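Local coordinates for protein putative isochorismatase (Burkholderia xenovorans, PDB 3OQP) that belongs to the isochorismatase family and is probably a hydrolase using a catalytic triad, its natural substrate not having been established, at residues A[11-23]-A[64-78]. Residues are numbered along the deposited sequence; the frame is centred on the assembly and turned at random. Where two conformers were deposited one is given.
Sequences VIDVQNEYVTGDL and LFARGSNGAELHPVV
Gln15 and Leu74 form a single beta bridge where the loop leaving the C-terminal end of strand 7-12 meets the loop leading into helix 76-79, a contact held by backbone bonds and by polar side chains that bond to backbone groups. His75 N donates to Val14 O at 2.8 Å and Asn16 N to Glu73 O; the next residue, Glu17, donates its N to Gly71 O.

Amide and acid side chains suit these loops because they can bond to main-chain groups. Gln15 NE2 reaches Ala72 O (2.8 Å) and also donates to Asn56 O at the end of strand 51-56, so its amide ties both loops to that strand. Asn16 ND2 donates to Asn70 O, 3.1 Å away and close to the amide plane, while Glu73 N approaches that oxygen from the opposite face. Glu17, bent at chi2 (72°), spreads its carboxylate between the segments: OE1 takes Phe65 N at 2.8 Å and a water bound to Ser69 OG, and OE2 takes Asp22 N. Gly71, with no CB, lets Glu17 OE1 lie close against its backbone.

Phe65 fills the apolar end. Glu17 CB lies over one ring face, 4.0 Å from the centroid; Phe65 CZ comes 3.4 Å from Tyr18 CZ, the rings inclined at 59°, and Leu23 CD2 touches the rim. At the far end Val14 packs on Val78, and His75 ND1 caps Val77 N. The two loops follow neighbouring strands, 7-12 and 51-56, of the six-stranded parallel sheet of the isochorismatase alpha/beta fold, where, as in relatives, the active site probably lies at the C-terminal ends of the strands.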
loop_
_atom_site.group_PDB
_atom_site.type_symbol
_atom_site.label_atom_id
_atom_site.label_comp_id
_atom_site.label_asym_id
_atom_site.label_seq_id
_atom_site.Cartn_x
_atom_site.Cartn_y
_atom_site.Cartn_z
ATOM N N VAL A 11 -10.961 -13.434 3.880
ATOM C CA VAL A 11 -11.948 -12.551 4.447
ATOM C C VAL A 11 -11.297 -11.852 5.599
ATOM O O VAL A 11 -11.103 -12.464 6.689
ATOM C CB VAL A 11 -13.173 -13.380 4.912
ATOM C CG1 VAL A 11 -14.248 -12.467 5.422
ATOM C CG2 VAL A 11 -13.714 -14.180 3.693
ATOM N N ILE A 12 -10.824 -10.621 5.441
ATOM C CA ILE A 12 -9.910 -9.957 6.363
ATOM C C ILE A 12 -10.663 -9.101 7.354
ATOM O O ILE A 12 -11.361 -8.127 7.003
ATOM C CB ILE A 12 -8.880 -9.086 5.597
ATOM C CG1 ILE A 12 -8.051 -9.984 4.656
ATOM C CG2 ILE A 12 -7.972 -8.397 6.597
ATOM C CD1 ILE A 12 -7.000 -9.262 3.835
ATOM N N ASP A 13 -10.522 -9.462 8.622
ATOM C CA ASP A 13 -10.929 -8.627 9.759
ATOM C C ASP A 13 -12.371 -8.138 9.680
ATOM O O ASP A 13 -12.663 -6.970 9.991
ATOM C CB ASP A 13 -9.982 -7.462 9.969
ATOM C CG ASP A 13 -8.535 -7.889 10.218
ATOM O OD1 ASP A 13 -8.231 -9.095 10.318
ATOM O OD2 ASP A 13 -7.659 -6.966 10.309
ATOM N N VAL A 14 -13.298 -9.047 9.381
ATOM C CA VAL A 14 -14.697 -8.730 9.355
ATOM C C VAL A 14 -15.270 -8.884 10.742
ATOM O O VAL A 14 -15.909 -9.885 11.083
ATOM C CB VAL A 14 -15.427 -9.478 8.177
ATOM C CG1 VAL A 14 -16.961 -9.144 8.197
ATOM C CG2 VAL A 14 -14.818 -9.177 6.782
ATOM N N GLN A 15 -14.987 -7.837 11.511
ATOM C CA GLN A 15 -15.209 -7.769 12.940
ATOM C C GLN A 15 -16.116 -6.642 13.332
ATOM O O GLN A 15 -16.310 -5.654 12.583
ATOM C CB GLN A 15 -13.830 -7.603 13.580
ATOM C CG GLN A 15 -12.967 -8.879 13.527
ATOM C CD GLN A 15 -11.502 -8.659 13.837
ATOM O OE1 GLN A 15 -10.664 -8.502 12.947
ATOM N NE2 GLN A 15 -11.174 -8.649 15.120
ATOM N N ASN A 16 -16.780 -6.786 14.490
ATOM C CA ASN A 16 -17.805 -5.855 14.894
ATOM C C ASN A 16 -17.337 -4.434 15.051
ATOM O O ASN A 16 -18.152 -3.514 14.823
ATOM C CB ASN A 16 -18.429 -6.299 16.222
ATOM C CG ASN A 16 -19.240 -7.559 16.094
ATOM O OD1 ASN A 16 -19.868 -7.777 15.052
ATOM N ND2 ASN A 16 -19.249 -8.391 17.153
ATOM N N GLU A 17 -16.058 -4.190 15.309
ATOM C CA GLU A 17 -15.502 -2.875 15.485
ATOM C C GLU A 17 -15.816 -1.992 14.293
ATOM O O GLU A 17 -16.006 -0.776 14.430
ATOM C CB GLU A 17 -13.966 -2.920 15.648
ATOM C CG GLU A 17 -13.389 -1.737 16.299
ATOM C CD GLU A 17 -13.733 -1.743 17.800
ATOM O OE1 GLU A 17 -13.049 -2.484 18.589
ATOM O OE2 GLU A 17 -14.685 -1.004 18.183
ATOM N N TYR A 18 -15.791 -2.600 13.089
ATOM C CA TYR A 18 -16.035 -1.929 11.845
ATOM C C TYR A 18 -17.515 -1.625 11.543
ATOM O O TYR A 18 -17.838 -0.846 10.614
ATOM C CB TYR A 18 -15.472 -2.733 10.664
ATOM C CG TYR A 18 -13.962 -2.717 10.600
ATOM C CD1 TYR A 18 -13.278 -1.532 10.477
ATOM C CD2 TYR A 18 -13.207 -3.909 10.691
ATOM C CE1 TYR A 18 -11.879 -1.493 10.399
ATOM C CE2 TYR A 18 -11.810 -3.870 10.516
ATOM C CZ TYR A 18 -11.155 -2.664 10.452
ATOM O OH TYR A 18 -9.792 -2.613 10.303
ATOM N N VAL A 19 -18.420 -2.224 12.275
ATOM C CA VAL A 19 -19.832 -2.180 12.006
ATOM C C VAL A 19 -20.575 -1.480 13.118
ATOM O O VAL A 19 -21.091 -0.379 12.951
ATOM C CB VAL A 19 -20.365 -3.592 11.736
ATOM C CG1 VAL A 19 -21.823 -3.527 11.287
ATOM C CG2 VAL A 19 -19.536 -4.335 10.668
ATOM N N THR A 20 -20.590 -2.096 14.286
ATOM C CA THR A 20 -21.267 -1.559 15.472
ATOM C C THR A 20 -20.332 -0.856 16.422
ATOM O O THR A 20 -20.796 -0.202 17.366
ATOM C CB THR A 20 -21.988 -2.686 16.205
ATOM O OG1 THR A 20 -21.049 -3.699 16.569
ATOM C CG2 THR A 20 -23.142 -3.270 15.303
ATOM N N GLY A 21 -19.011 -0.959 16.197
ATOM C CA GLY A 21 -18.031 -0.415 17.096
ATOM C C GLY A 21 -17.482 0.938 16.737
ATOM O O GLY A 21 -18.177 1.766 16.102
ATOM N N ASP A 22 -16.245 1.225 17.163
ATOM C CA ASP A 22 -15.715 2.578 17.062
ATOM C C ASP A 22 -14.745 2.846 15.936
ATOM O O ASP A 22 -14.068 3.868 15.948
ATOM C CB ASP A 22 -15.175 3.103 18.375
ATOM C CG ASP A 22 -16.006 4.237 18.879
ATOM O OD1 ASP A 22 -15.955 5.338 18.268
ATOM O OD2 ASP A 22 -16.757 3.997 19.848
ATOM N N LEU A 23 -14.756 1.983 14.922
ATOM C CA LEU A 23 -14.036 2.288 13.677
ATOM C C LEU A 23 -14.972 2.049 12.509
ATOM O O LEU A 23 -14.758 1.163 11.713
ATOM C CB LEU A 23 -12.753 1.465 13.613
ATOM C CG LEU A 23 -11.752 1.800 12.493
ATOM C CD1 LEU A 23 -11.306 3.255 12.558
ATOM C CD2 LEU A 23 -10.535 0.843 12.605
ATOM N N LEU A 64 -9.432 -0.227 20.349
ATOM C CA LEU A 64 -9.998 -0.919 19.198
ATOM C C LEU A 64 -9.471 -2.341 19.102
ATOM O O LEU A 64 -8.308 -2.606 19.396
ATOM C CB LEU A 64 -9.660 -0.181 17.887
ATOM C CG LEU A 64 -10.139 1.277 17.666
ATOM C CD1 LEU A 64 -9.464 1.835 16.412
ATOM C CD2 LEU A 64 -11.644 1.423 17.524
ATOM N N PHE A 65 -10.330 -3.265 18.700
ATOM C CA PHE A 65 -9.957 -4.667 18.496
ATOM C C PHE A 65 -9.417 -5.329 19.745
ATOM O O PHE A 65 -8.665 -6.260 19.681
ATOM C CB PHE A 65 -8.974 -4.815 17.284
ATOM C CG PHE A 65 -9.521 -4.245 16.032
ATOM C CD1 PHE A 65 -10.396 -4.983 15.315
ATOM C CD2 PHE A 65 -9.185 -2.992 15.656
ATOM C CE1 PHE A 65 -10.947 -4.432 14.141
ATOM C CE2 PHE A 65 -9.738 -2.420 14.521
ATOM C CZ PHE A 65 -10.611 -3.158 13.769
ATOM N N ALA A 66 -9.866 -4.867 20.900
ATOM C CA ALA A 66 -9.303 -5.399 22.148
ATOM C C ALA A 66 -9.750 -6.817 22.390
ATOM O O ALA A 66 -10.930 -7.128 22.351
ATOM C CB ALA A 66 -9.719 -4.554 23.318
ATOM N N ARG A 67 -8.788 -7.691 22.638
ATOM C CA ARG A 67 -9.092 -9.048 23.093
ATOM C C ARG A 67 -10.199 -9.095 24.150
ATOM O O ARG A 67 -10.182 -8.342 25.145
ATOM C CB ARG A 67 -7.836 -9.701 23.652
ATOM C CG ARG A 67 -6.975 -10.331 22.569
ATOM C CD ARG A 67 -5.713 -10.976 23.146
ATOM N NE ARG A 67 -4.703 -11.137 22.096
ATOM C CZ ARG A 67 -4.723 -12.074 21.148
ATOM N NH1 ARG A 67 -5.710 -12.957 21.092
ATOM N NH2 ARG A 67 -3.735 -12.127 20.248
ATOM N N GLY A 68 -11.190 -9.947 23.928
ATOM C CA GLY A 68 -12.264 -10.107 24.919
ATOM C C GLY A 68 -13.434 -9.152 24.761
ATOM O O GLY A 68 -14.440 -9.277 25.442
ATOM N N SER A 69 -13.312 -8.189 23.844
ATOM C CA SER A 69 -14.326 -7.171 23.628
ATOM C C SER A 69 -15.257 -7.583 22.493
ATOM O O SER A 69 -14.858 -8.332 21.586
ATOM C CB SER A 69 -13.690 -5.823 23.272
ATOM O OG SER A 69 -13.219 -5.817 21.928
ATOM N N ASN A 70 -16.468 -7.038 22.506
ATOM C CA ASN A 70 -17.414 -7.233 21.397
ATOM C C ASN A 70 -16.810 -6.781 20.078
ATOM O O ASN A 70 -17.023 -7.430 19.049
ATOM C CB ASN A 70 -18.735 -6.497 21.625
ATOM C CG ASN A 70 -19.744 -6.820 20.557
ATOM O OD1 ASN A 70 -19.985 -5.999 19.678
ATOM N ND2 ASN A 70 -20.300 -8.025 20.589
ATOM N N GLY A 71 -16.103 -5.662 20.106
ATOM C CA GLY A 71 -15.593 -5.131 18.843
ATOM C C GLY A 71 -14.606 -6.073 18.151
ATOM O O GLY A 71 -14.508 -6.024 16.901
ATOM N N ALA A 72 -13.868 -6.868 18.941
ATOM C CA ALA A 72 -12.925 -7.788 18.315
ATOM C C ALA A 72 -13.558 -9.048 17.761
ATOM O O ALA A 72 -12.913 -9.796 17.014
ATOM C CB ALA A 72 -11.853 -8.189 19.338
ATOM N N GLU A 73 -14.790 -9.335 18.126
ATOM C CA GLU A 73 -15.408 -10.537 17.640
ATOM C C GLU A 73 -15.729 -10.408 16.145
ATOM O O GLU A 73 -16.022 -9.331 15.609
ATOM C CB GLU A 73 -16.647 -10.908 18.449
ATOM C CG GLU A 73 -16.285 -11.243 19.917
ATOM C CD GLU A 73 -15.384 -12.477 19.992
ATOM O OE1 GLU A 73 -15.851 -13.556 19.619
ATOM O OE2 GLU A 73 -14.212 -12.362 20.381
ATOM N N LEU A 74 -15.665 -11.546 15.491
ATOM C CA LEU A 74 -16.055 -11.654 14.100
ATOM C C LEU A 74 -17.545 -11.360 13.997
ATOM O O LEU A 74 -18.344 -11.750 14.839
ATOM C CB LEU A 74 -15.775 -13.073 13.605
ATOM C CG LEU A 74 -14.327 -13.481 13.493
ATOM C CD1 LEU A 74 -14.158 -14.949 13.275
ATOM C CD2 LEU A 74 -13.674 -12.727 12.316
ATOM N N HIS A 75 -17.893 -10.621 12.955
ATOM C CA HIS A 75 -19.281 -10.260 12.682
ATOM C C HIS A 75 -20.071 -11.519 12.383
ATOM O O HIS A 75 -19.530 -12.455 11.822
ATOM C CB HIS A 75 -19.356 -9.313 11.526
ATOM C CG HIS A 75 -20.709 -8.753 11.288
ATOM N ND1 HIS A 75 -21.652 -9.404 10.521
ATOM C CD2 HIS A 75 -21.287 -7.614 11.731
ATOM C CE1 HIS A 75 -22.741 -8.648 10.454
ATOM N NE2 HIS A 75 -22.565 -7.583 11.222
ATOM N N PRO A 76 -21.362 -11.573 12.763
ATOM C CA PRO A 76 -22.184 -12.717 12.388
ATOM C C PRO A 76 -22.144 -13.220 10.929
ATOM O O PRO A 76 -22.293 -14.403 10.703
ATOM C CB PRO A 76 -23.610 -12.236 12.749
ATOM C CG PRO A 76 -23.390 -11.365 13.929
ATOM C CD PRO A 76 -22.115 -10.619 13.611
ATOM N N VAL A 77 -21.849 -12.364 9.950
ATOM C CA VAL A 77 -21.674 -12.831 8.564
ATOM C C VAL A 77 -20.581 -13.892 8.432
ATOM O O VAL A 77 -20.694 -14.846 7.663
ATOM C CB VAL A 77 -21.352 -11.659 7.562
ATOM C CG1 VAL A 77 -20.651 -12.177 6.335
ATOM C CG2 VAL A 77 -22.601 -10.945 7.149
ATOM N N VAL A 78 -19.496 -13.685 9.171
ATOM C CA VAL A 78 -18.432 -14.670 9.241
ATOM C C VAL A 78 -18.773 -15.769 10.194
ATOM O O VAL A 78 -18.717 -16.937 9.842
ATOM C CB VAL A 78 -17.092 -14.040 9.713
ATOM C CG1 VAL A 78 -16.061 -15.147 9.977
ATOM C CG2 VAL A 78 -16.620 -13.069 8.667
HETATM O O HOH W 1 -20.472 -11.082 17.252
HETATM O O HOH W 2 -12.486 -3.167 21.121
HETATM O O HOH W 3 -18.859 -3.569 18.497
HETATM O O HOH W 4 -22.056 -5.987 17.747
#